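Local structure of myosin-2 (Saccharomyces cerevisiae, 2F6H) at residues E7-L12 / V411-Q416; V104-S109 / K387-D392; H222-V227 / D381-I386. The protein moves organelles and other cargo along polarized actin cables, gripping their receptors through the globular cargo-binding tail domain to which this chain belongs. All blocks are in the same frame, centred on the assembly; numbering follows the deposited sequence.

Contact 1: E7-L12 / V411-Q416; sequences EELYRL and VDLVAQ
L413 pushes its side chain from helix 405-416 against E8, L9 and L12 of helix 2-14. The tight side holds the closest of these meetings, L413 CD2 with L12 CD1 at 3.6 Å. There too L9 and L413 run antiparallel alongside each other, L9 CG lying 4.0 Å from L413 CB, while L9 CD2 reaches V414 CG2 at 4.2 Å. L9 and L413 are the buried residues of the contact, and helix 49-63 covers L9 with E60 and R63 and V414 with I56 and E60. The looser flank is the partly exposed one at E8. Its CG stands anti to the backbone N (chi1 -164°) and the chain runs on extended, so that it lies across L413 and OE1 comes 3.8 Å from L413 CD1. The same OE1 forms a salt bridge with R409, one turn before L413. Replacing this glutamate with an alanine would probably leave R409 without its carboxylate mate and strip the cover from one side of L413. The segment axes approach to 10.1 Å at 152°, roughly antiparallel; with no hydrogen bond between the segments, the chemistry implies cohesion from aliphatic packing, with the E8-R409 ion pair at its border.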
loop_
_atom_site.group_PDB
_atom_site.type_symbol
_atom_site.label_atom_id
_atom_site.label_comp_id
_atom_site.label_asym_id
_atom_site.label_seq_id
_atom_site.Cartn_x
_atom_site.Cartn_y
_atom_site.Cartn_z
ATOM N N GLU A 7 27.433 -24.723 -23.356
ATOM C CA GLU A 7 27.019 -26.110 -23.244
ATOM C C GLU A 7 26.536 -26.399 -21.823
ATOM O O GLU A 7 25.511 -27.051 -21.647
ATOM C CB GLU A 7 28.189 -27.035 -23.634
ATOM C CG GLU A 7 27.899 -28.548 -23.546
ATOM C CD GLU A 7 29.184 -29.417 -23.412
ATOM O OE1 GLU A 7 30.291 -28.959 -23.834
ATOM O OE2 GLU A 7 29.071 -30.562 -22.883
ATOM N N GLU A 8 27.276 -25.913 -20.820
ATOM C CA GLU A 8 26.888 -26.096 -19.419
ATOM C C GLU A 8 25.679 -25.241 -19.081
ATOM O O GLU A 8 24.779 -25.715 -18.396
ATOM C CB GLU A 8 28.031 -25.796 -18.440
ATOM C CG GLU A 8 27.755 -26.354 -17.033
ATOM C CD GLU A 8 28.836 -26.034 -16.015
ATOM O OE1 GLU A 8 29.814 -25.352 -16.402
ATOM O OE2 GLU A 8 28.688 -26.455 -14.824
ATOM N N LEU A 9 25.644 -23.996 -19.568
ATOM C CA LEU A 9 24.453 -23.140 -19.382
ATOM C C LEU A 9 23.222 -23.839 -19.913
ATOM O O LEU A 9 22.221 -23.966 -19.204
ATOM C CB LEU A 9 24.585 -21.777 -20.062
ATOM C CG LEU A 9 25.178 -20.637 -19.244
ATOM C CD1 LEU A 9 25.516 -19.461 -20.130
ATOM C CD2 LEU A 9 24.224 -20.207 -18.145
ATOM N N TYR A 10 23.323 -24.317 -21.156
ATOM C CA TYR A 10 22.189 -24.951 -21.827
ATOM C C TYR A 10 21.652 -26.168 -21.076
ATOM O O TYR A 10 20.433 -26.332 -20.971
ATOM C CB TYR A 10 22.527 -25.343 -23.273
ATOM C CG TYR A 10 21.309 -25.772 -24.051
ATOM C CD1 TYR A 10 20.822 -27.079 -23.964
ATOM C CD2 TYR A 10 20.611 -24.857 -24.858
ATOM C CE1 TYR A 10 19.663 -27.475 -24.677
ATOM C CE2 TYR A 10 19.457 -25.238 -25.571
ATOM C CZ TYR A 10 18.989 -26.545 -25.478
ATOM O OH TYR A 10 17.853 -26.918 -26.189
ATOM N N ARG A 11 22.534 -27.025 -20.561
ATOM C CA ARG A 11 22.053 -28.182 -19.810
ATOM C C ARG A 11 21.435 -27.778 -18.442
ATOM O O ARG A 11 20.500 -28.434 -17.980
ATOM C CB ARG A 11 23.132 -29.280 -19.685
ATOM C CG ARG A 11 24.385 -28.935 -18.863
ATOM C CD ARG A 11 25.204 -30.221 -18.546
ATOM N NE ARG A 11 26.568 -29.945 -18.071
ATOM C CZ ARG A 11 27.613 -29.646 -18.852
ATOM N NH1 ARG A 11 27.489 -29.560 -20.179
ATOM N NH2 ARG A 11 28.800 -29.413 -18.300
ATOM N N LEU A 12 21.916 -26.688 -17.827
ATOM C CA LEU A 12 21.356 -26.225 -16.541
ATOM C C LEU A 12 19.928 -25.700 -16.692
ATOM O O LEU A 12 19.117 -25.833 -15.780
ATOM C CB LEU A 12 22.213 -25.122 -15.905
ATOM C CG LEU A 12 23.558 -25.538 -15.311
ATOM C CD1 LEU A 12 24.465 -24.325 -15.088
ATOM C CD2 LEU A 12 23.372 -26.314 -14.017
ATOM N N VAL A 411 24.245 -18.127 -12.823
ATOM C CA VAL A 411 24.691 -16.763 -12.622
ATOM C C VAL A 411 26.209 -16.637 -12.729
ATOM O O VAL A 411 26.712 -15.693 -13.340
ATOM C CB VAL A 411 24.219 -16.182 -11.274
ATOM C CG1 VAL A 411 24.738 -14.774 -11.123
ATOM C CG2 VAL A 411 22.680 -16.179 -11.179
ATOM N N ASP A 412 26.931 -17.566 -12.116
ATOM C CA ASP A 412 28.403 -17.597 -12.168
ATOM C C ASP A 412 28.912 -17.754 -13.604
ATOM O O ASP A 412 29.883 -17.123 -13.987
ATOM C CB ASP A 412 28.949 -18.764 -11.323
ATOM C CG ASP A 412 28.855 -18.532 -9.800
ATOM O OD1 ASP A 412 28.378 -17.464 -9.318
ATOM O OD2 ASP A 412 29.291 -19.452 -9.072
ATOM N N LEU A 413 28.274 -18.644 -14.364
ATOM C CA LEU A 413 28.588 -18.861 -15.778
ATOM C C LEU A 413 28.293 -17.619 -16.653
ATOM O O LEU A 413 29.118 -17.222 -17.481
ATOM C CB LEU A 413 27.778 -20.047 -16.305
ATOM C CG LEU A 413 28.379 -21.440 -16.540
ATOM C CD1 LEU A 413 29.749 -21.624 -15.940
ATOM C CD2 LEU A 413 27.415 -22.479 -16.050
ATOM N N VAL A 414 27.113 -17.022 -16.490
ATOM C CA VAL A 414 26.804 -15.784 -17.199
ATOM C C VAL A 414 27.909 -14.757 -16.911
ATOM O O VAL A 414 28.454 -14.155 -17.832
ATOM C CB VAL A 414 25.400 -15.236 -16.843
ATOM C CG1 VAL A 414 25.243 -13.785 -17.269
ATOM C CG2 VAL A 414 24.308 -16.090 -17.485
ATOM N N ALA A 415 28.260 -14.588 -15.639
ATOM C CA ALA A 415 29.345 -13.680 -15.237
ATOM C C ALA A 415 30.741 -14.007 -15.839
ATOM O O ALA A 415 31.544 -13.105 -16.090
ATOM C CB ALA A 415 29.428 -13.624 -13.716
ATOM N N GLN A 416 31.048 -15.283 -16.047
ATOM C CA GLN A 416 32.297 -15.674 -16.713
ATOM C C GLN A 416 32.339 -15.177 -18.161
ATOM O O GLN A 416 33.383 -14.724 -18.619
ATOM C CB GLN A 416 32.488 -17.200 -16.719
ATOM C CG GLN A 416 33.028 -17.783 -15.426
ATOM C CD GLN A 416 33.246 -19.287 -15.507
ATOM O OE1 GLN A 416 33.364 -19.857 -16.603
ATOM N NE2 GLN A 416 33.311 -19.942 -14.336
#

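Contact 2: V104-S109 / K387-D392; sequences VRELYS and KTRKFD
S109 OG is held from two directions: it donates to R105 O at 2.7 Å, one turn back in helix 93-120, and accepts from R389 N at 3.3 Å with an N-H...O angle of 164°. S109 N meets R105 O from the opposite face of that carbonyl's plane, so the hydroxyl is an addition to the regular helix bond. The chi1 of -67° sets OG anti to the carbonyl carbon of S109, where it can serve both partners. Alongside, a water donates to S109 O and R389 O and accepts from T388 OG1, joining helix backbone to loop.

R389 bends at chi2 and chi3 and comes across E106. E106 OE1 takes weak bonds from both NE (3.3 Å) and NH2 of R389, together a salt bridge, the carboxylate and guanidinium planes being 53° apart. R52 pairs with E106 OE2 and E224 with R389 NH1, so each charge has a second mate. Over one face of the R389 guanidinium sits R105 CG, 3.5 Å above the plane. R105 NH2 bonds I386 O and, weakly, K387 O at 3.2 Å, while T388 CG2 lies over a face of its guanidinium and also touches Y108 CE2 at 3.4 Å. Farther along, the F391 ring has S109 CB at its edge, 3.6 Å from CE1.

An irregular, extended segment thus passes across one turn of helix 93-120, tied to it by a serine hydroxyl, a water and an ion pair, as part of the connection between helices 338-353 and 405-416 in the all-helical cargo-binding domain.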
loop_
_atom_site.group_PDB
_atom_site.type_symbol
_atom_site.label_atom_id
_atom_site.label_comp_id
_atom_site.label_asym_id
_atom_site.label_seq_id
_atom_site.Cartn_x
_atom_site.Cartn_y
_atom_site.Cartn_z
ATOM N N VAL A 104 8.500 -7.024 -8.183
ATOM C CA VAL A 104 7.594 -7.181 -9.327
ATOM C C VAL A 104 7.747 -5.991 -10.274
ATOM O O VAL A 104 7.720 -6.155 -11.502
ATOM C CB VAL A 104 6.129 -7.360 -8.858
ATOM C CG1 VAL A 104 5.175 -7.296 -10.007
ATOM C CG2 VAL A 104 5.987 -8.693 -8.166
ATOM N N ARG A 105 7.932 -4.802 -9.699
ATOM C CA ARG A 105 8.153 -3.605 -10.471
ATOM C C ARG A 105 9.427 -3.726 -11.280
ATOM O O ARG A 105 9.449 -3.328 -12.444
ATOM C CB ARG A 105 8.241 -2.378 -9.561
ATOM C CG ARG A 105 8.395 -1.061 -10.320
ATOM C CD ARG A 105 7.260 -0.904 -11.296
ATOM N NE ARG A 105 7.221 0.418 -11.917
ATOM C CZ ARG A 105 6.363 0.741 -12.883
ATOM N NH1 ARG A 105 5.461 -0.149 -13.309
ATOM N NH2 ARG A 105 6.398 1.958 -13.417
ATOM N N GLU A 106 10.473 -4.288 -10.672
ATOM C CA GLU A 106 11.733 -4.559 -11.390
ATOM C C GLU A 106 11.523 -5.505 -12.570
ATOM O O GLU A 106 12.060 -5.288 -13.638
ATOM C CB GLU A 106 12.797 -5.146 -10.456
ATOM C CG GLU A 106 14.169 -5.240 -11.076
ATOM C CD GLU A 106 14.901 -3.909 -11.169
ATOM O OE1 GLU A 106 14.352 -2.825 -10.803
ATOM O OE2 GLU A 106 16.064 -3.971 -11.604
ATOM N N LEU A 107 10.724 -6.539 -12.369
ATOM C CA LEU A 107 10.465 -7.534 -13.400
ATOM C C LEU A 107 9.619 -6.984 -14.536
ATOM O O LEU A 107 9.886 -7.253 -15.728
ATOM C CB LEU A 107 9.739 -8.728 -12.800
ATOM C CG LEU A 107 10.531 -9.648 -11.878
ATOM C CD1 LEU A 107 9.568 -10.524 -11.056
ATOM C CD2 LEU A 107 11.522 -10.505 -12.665
ATOM N N TYR A 108 8.560 -6.266 -14.176
ATOM C CA TYR A 108 7.741 -5.619 -15.182
ATOM C C TYR A 108 8.596 -4.665 -15.997
ATOM O O TYR A 108 8.544 -4.647 -17.227
ATOM C CB TYR A 108 6.612 -4.853 -14.530
ATOM C CG TYR A 108 5.764 -4.120 -15.524
ATOM C CD1 TYR A 108 4.943 -4.814 -16.387
ATOM C CD2 TYR A 108 5.796 -2.727 -15.617
ATOM C CE1 TYR A 108 4.147 -4.145 -17.311
ATOM C CE2 TYR A 108 5.018 -2.046 -16.563
ATOM C CZ TYR A 108 4.197 -2.773 -17.394
ATOM O OH TYR A 108 3.414 -2.140 -18.321
ATOM N N SER A 109 9.385 -3.870 -15.290
ATOM C CA SER A 109 10.263 -2.908 -15.922
ATOM C C SER A 109 11.221 -3.573 -16.938
ATOM O O SER A 109 11.447 -3.019 -18.021
ATOM C CB SER A 109 11.012 -2.122 -14.849
ATOM O OG SER A 109 10.119 -1.290 -14.106
ATOM N N LYS A 387 6.195 5.943 -15.334
ATOM C CA LYS A 387 7.192 5.436 -16.261
ATOM C C LYS A 387 7.964 4.295 -15.595
ATOM O O LYS A 387 8.297 4.385 -14.421
ATOM C CB LYS A 387 8.121 6.594 -16.632
ATOM C CG LYS A 387 9.358 6.222 -17.431
ATOM C CD LYS A 387 10.572 7.143 -17.052
ATOM C CE LYS A 387 11.936 6.555 -17.496
ATOM N NZ LYS A 387 13.114 7.208 -16.794
ATOM N N THR A 388 8.219 3.222 -16.335
ATOM C CA THR A 388 9.022 2.125 -15.809
ATOM C C THR A 388 10.481 2.518 -15.655
ATOM O O THR A 388 10.975 3.478 -16.240
ATOM C CB THR A 388 8.962 0.842 -16.657
ATOM O OG1 THR A 388 9.303 1.137 -18.015
ATOM C CG2 THR A 388 7.594 0.222 -16.590
ATOM N N ARG A 389 11.160 1.723 -14.853
ATOM C CA ARG A 389 12.516 1.998 -14.453
ATOM C C ARG A 389 13.355 1.754 -15.698
ATOM O O ARG A 389 13.083 0.824 -16.477
ATOM C CB ARG A 389 12.916 1.089 -13.251
ATOM C CG ARG A 389 11.707 0.682 -12.331
ATOM C CD ARG A 389 11.923 0.827 -10.815
ATOM N NE ARG A 389 12.140 -0.450 -10.145
ATOM C CZ ARG A 389 11.725 -0.763 -8.912
ATOM N NH1 ARG A 389 11.042 0.102 -8.136
ATOM N NH2 ARG A 389 11.993 -1.966 -8.443
ATOM N N LYS A 390 14.325 2.628 -15.931
ATOM C CA LYS A 390 15.209 2.457 -17.079
ATOM C C LYS A 390 16.146 1.295 -16.794
ATOM O O LYS A 390 16.773 1.246 -15.740
ATOM C CB LYS A 390 16.005 3.725 -17.399
ATOM C CG LYS A 390 16.315 3.846 -18.896
ATOM C CD LYS A 390 17.342 2.800 -19.386
ATOM C CE LYS A 390 16.828 1.979 -20.586
ATOM N NZ LYS A 390 15.514 1.286 -20.340
ATOM N N PHE A 391 16.207 0.350 -17.730
ATOM C CA PHE A 391 17.044 -0.815 -17.573
ATOM C C PHE A 391 18.458 -0.643 -18.069
ATOM O O PHE A 391 18.748 -0.713 -19.258
ATOM C CB PHE A 391 16.380 -2.091 -18.096
ATOM C CG PHE A 391 15.948 -2.969 -16.988
ATOM C CD1 PHE A 391 14.749 -2.723 -16.325
ATOM C CD2 PHE A 391 16.806 -3.945 -16.496
ATOM C CE1 PHE A 391 14.367 -3.499 -15.228
ATOM C CE2 PHE A 391 16.446 -4.721 -15.404
ATOM C CZ PHE A 391 15.214 -4.500 -14.768
ATOM N N ASP A 392 19.317 -0.374 -17.094
ATOM C CA ASP A 392 20.757 -0.454 -17.236
ATOM C C ASP A 392 21.130 -1.912 -16.945
ATOM O O ASP A 392 20.514 -2.553 -16.072
ATOM C CB ASP A 392 21.437 0.505 -16.235
ATOM C CG ASP A 392 20.902 1.946 -16.338
ATOM O OD1 ASP A 392 21.071 2.574 -17.412
ATOM O OD2 ASP A 392 20.299 2.445 -15.352
HETATM O O HOH W 1 11.542 -0.504 -18.670
#

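Contact 3: H222-V227 / D381-I386; sequences HIENEV and DPFSLI
The contact belongs to the turn between helices 204-220 and 225-248, where a Schellman motif with H222 as its C-prime residue ends the first; the ring of F383, from the loop before helix 405-416, packs against this turn. V227 CG2 stands over the centre of one ring face, 3.7 Å from the centroid and 12° off the normal, which meets the geometry of a CH-pi contact. V227 CG1 adds a touch at F383 CE2, 3.9 Å away. The ring's rim, near its plane, faces I223 CD1, 4.2 Å from CZ, and E224 OE2, 3.7 Å from CE1. That carboxylate is turned 60° against the ring, and its OE2 is engaged by R389 in a salt bridge. L101 and R105 of helix 93-120 also touch the F383 side chain.

F383 is presented by a short 3-10 segment, 382-385, whose start is secured by D381. Its OD1 accepts from F383 N at 3.1 Å, approached from above the carboxylate plane, which is an Asx turn; D381 O receives both S384 N and S384 OG, the hydroxyl at 2.6 Å in the carbonyl plane. With chi1 at -70°, F383 CG lies anti to its carbonyl carbon and the ring reaches V227. P382 CG adds a 4.2 Å contact to V227 CG2, and on the more exposed border I386 CD1 lies against the E226 carboxylate.

No hydrogen bond joins the two segments themselves. The arrangement is an Asx turn leading into a 3-10 segment, whose phenylalanine packs by a CH-pi contact on the first turn of helix 225-248, joining the loop to the helical domain.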
loop_
_atom_site.group_PDB
_atom_site.type_symbol
_atom_site.label_atom_id
_atom_site.label_comp_id
_atom_site.label_asym_id
_atom_site.label_seq_id
_atom_site.Cartn_x
_atom_site.Cartn_y
_atom_site.Cartn_z
ATOM N N HIS A 222 13.648 1.818 -2.175
ATOM C CA HIS A 222 13.732 2.624 -3.386
ATOM C C HIS A 222 12.413 2.689 -4.128
ATOM O O HIS A 222 12.398 2.764 -5.344
ATOM C CB HIS A 222 14.872 2.141 -4.314
ATOM C CG HIS A 222 16.192 1.978 -3.615
ATOM N ND1 HIS A 222 17.070 3.024 -3.431
ATOM C CD2 HIS A 222 16.770 0.898 -3.040
ATOM C CE1 HIS A 222 18.134 2.596 -2.777
ATOM N NE2 HIS A 222 17.974 1.312 -2.521
ATOM N N ILE A 223 11.306 2.684 -3.388
ATOM C CA ILE A 223 9.995 2.780 -4.002
ATOM C C ILE A 223 9.735 4.225 -4.394
ATOM O O ILE A 223 9.893 5.134 -3.603
ATOM C CB ILE A 223 8.874 2.276 -3.078
ATOM C CG1 ILE A 223 9.057 0.794 -2.797
ATOM C CG2 ILE A 223 7.526 2.536 -3.676
ATOM C CD1 ILE A 223 8.872 -0.143 -4.001
ATOM N N GLU A 224 9.319 4.413 -5.630
ATOM C CA GLU A 224 8.936 5.740 -6.120
ATOM C C GLU A 224 7.898 6.414 -5.208
ATOM O O GLU A 224 7.004 5.774 -4.670
ATOM C CB GLU A 224 8.459 5.662 -7.574
ATOM C CG GLU A 224 8.013 4.281 -8.035
ATOM C CD GLU A 224 9.164 3.302 -8.334
ATOM O OE1 GLU A 224 9.804 3.379 -9.418
ATOM O OE2 GLU A 224 9.405 2.433 -7.481
ATOM N N ASN A 225 8.060 7.711 -5.017
ATOM C CA ASN A 225 7.309 8.472 -4.015
ATOM C C ASN A 225 5.791 8.563 -4.235
ATOM O O ASN A 225 5.028 8.732 -3.271
ATOM C CB ASN A 225 7.870 9.885 -3.928
ATOM C CG ASN A 225 7.482 10.575 -2.656
ATOM O OD1 ASN A 225 7.763 10.081 -1.544
ATOM N ND2 ASN A 225 6.824 11.724 -2.790
ATOM N N GLU A 226 5.372 8.462 -5.498
ATOM C CA GLU A 226 3.950 8.442 -5.859
ATOM C C GLU A 226 3.240 7.259 -5.211
ATOM O O GLU A 226 2.088 7.347 -4.820
ATOM C CB GLU A 226 3.780 8.332 -7.370
ATOM C CG GLU A 226 4.140 9.598 -8.121
ATOM C CD GLU A 226 5.553 9.607 -8.672
ATOM O OE1 GLU A 226 6.476 9.069 -7.998
ATOM O OE2 GLU A 226 5.720 10.167 -9.798
ATOM N N VAL A 227 3.951 6.148 -5.112
ATOM C CA VAL A 227 3.412 4.957 -4.481
ATOM C C VAL A 227 3.157 5.206 -2.990
ATOM O O VAL A 227 2.098 4.907 -2.497
ATOM C CB VAL A 227 4.327 3.772 -4.726
ATOM C CG1 VAL A 227 3.803 2.521 -4.027
ATOM C CG2 VAL A 227 4.432 3.560 -6.234
ATOM N N ASP A 381 -3.541 0.521 -9.401
ATOM C CA ASP A 381 -2.108 0.296 -9.152
ATOM C C ASP A 381 -1.329 1.580 -9.486
ATOM O O ASP A 381 -1.203 1.947 -10.664
ATOM C CB ASP A 381 -1.625 -0.899 -9.988
ATOM C CG ASP A 381 -0.162 -1.204 -9.819
ATOM O OD1 ASP A 381 0.505 -0.578 -8.987
ATOM O OD2 ASP A 381 0.357 -2.065 -10.576
ATOM N N PRO A 382 -0.793 2.260 -8.450
ATOM C CA PRO A 382 -0.051 3.498 -8.690
ATOM C C PRO A 382 1.217 3.326 -9.520
ATOM O O PRO A 382 1.652 4.283 -10.134
ATOM C CB PRO A 382 0.306 3.979 -7.271
ATOM C CG PRO A 382 0.263 2.784 -6.438
ATOM C CD PRO A 382 -0.831 1.931 -7.013
ATOM N N PHE A 383 1.814 2.124 -9.531
ATOM C CA PHE A 383 2.959 1.855 -10.413
ATOM C C PHE A 383 2.591 2.009 -11.876
ATOM O O PHE A 383 3.413 2.435 -12.680
ATOM C CB PHE A 383 3.542 0.454 -10.193
ATOM C CG PHE A 383 4.239 0.298 -8.875
ATOM C CD1 PHE A 383 5.552 0.680 -8.734
ATOM C CD2 PHE A 383 3.575 -0.231 -7.782
ATOM C CE1 PHE A 383 6.194 0.546 -7.546
ATOM C CE2 PHE A 383 4.209 -0.362 -6.586
ATOM C CZ PHE A 383 5.531 0.019 -6.472
ATOM N N SER A 384 1.347 1.681 -12.211
ATOM C CA SER A 384 0.887 1.733 -13.595
ATOM C C SER A 384 0.773 3.148 -14.150
ATOM O O SER A 384 0.638 3.309 -15.354
ATOM C CB SER A 384 -0.460 1.037 -13.745
ATOM O OG SER A 384 -1.481 1.842 -13.203
ATOM N N LEU A 385 0.818 4.165 -13.286
ATOM C CA LEU A 385 0.626 5.543 -13.710
ATOM C C LEU A 385 1.949 6.197 -14.015
ATOM O O LEU A 385 1.981 7.344 -14.474
ATOM C CB LEU A 385 -0.100 6.336 -12.624
ATOM C CG LEU A 385 -1.442 5.769 -12.169
ATOM C CD1 LEU A 385 -2.023 6.599 -11.074
ATOM C CD2 LEU A 385 -2.408 5.679 -13.291
ATOM N N ILE A 386 3.025 5.430 -13.817
ATOM C CA ILE A 386 4.404 5.911 -13.725
ATOM C C ILE A 386 5.292 5.179 -14.731
ATOM O O ILE A 386 5.169 3.966 -14.937
ATOM C CB ILE A 386 4.968 5.615 -12.280
ATOM C CG1 ILE A 386 4.212 6.428 -11.250
ATOM C CG2 ILE A 386 6.450 5.894 -12.152
ATOM C CD1 ILE A 386 4.147 7.855 -11.609
#

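In the fold
From the N terminus, helix 2-14 supplies the first half of contact 1, whose partner, helix 405-416, comes almost at the end of the chain; this pairing closes the widest loop and brings the two termini together. Within it, helix 93-120 opens contact 2, and within that span the turn before helix 225-248 and its first residues open contact 3. The return strokes come in reverse order, 381-386, then 387-392, then 411-416, so the three loops nest and none cross. Contacts 2 and 3, centres 11 Å apart, use consecutive parts of one loop and are bridged by R105-I386 and R389-E224. Contact 1 lies about 24 Å from contact 2, centre to centre, without touching it.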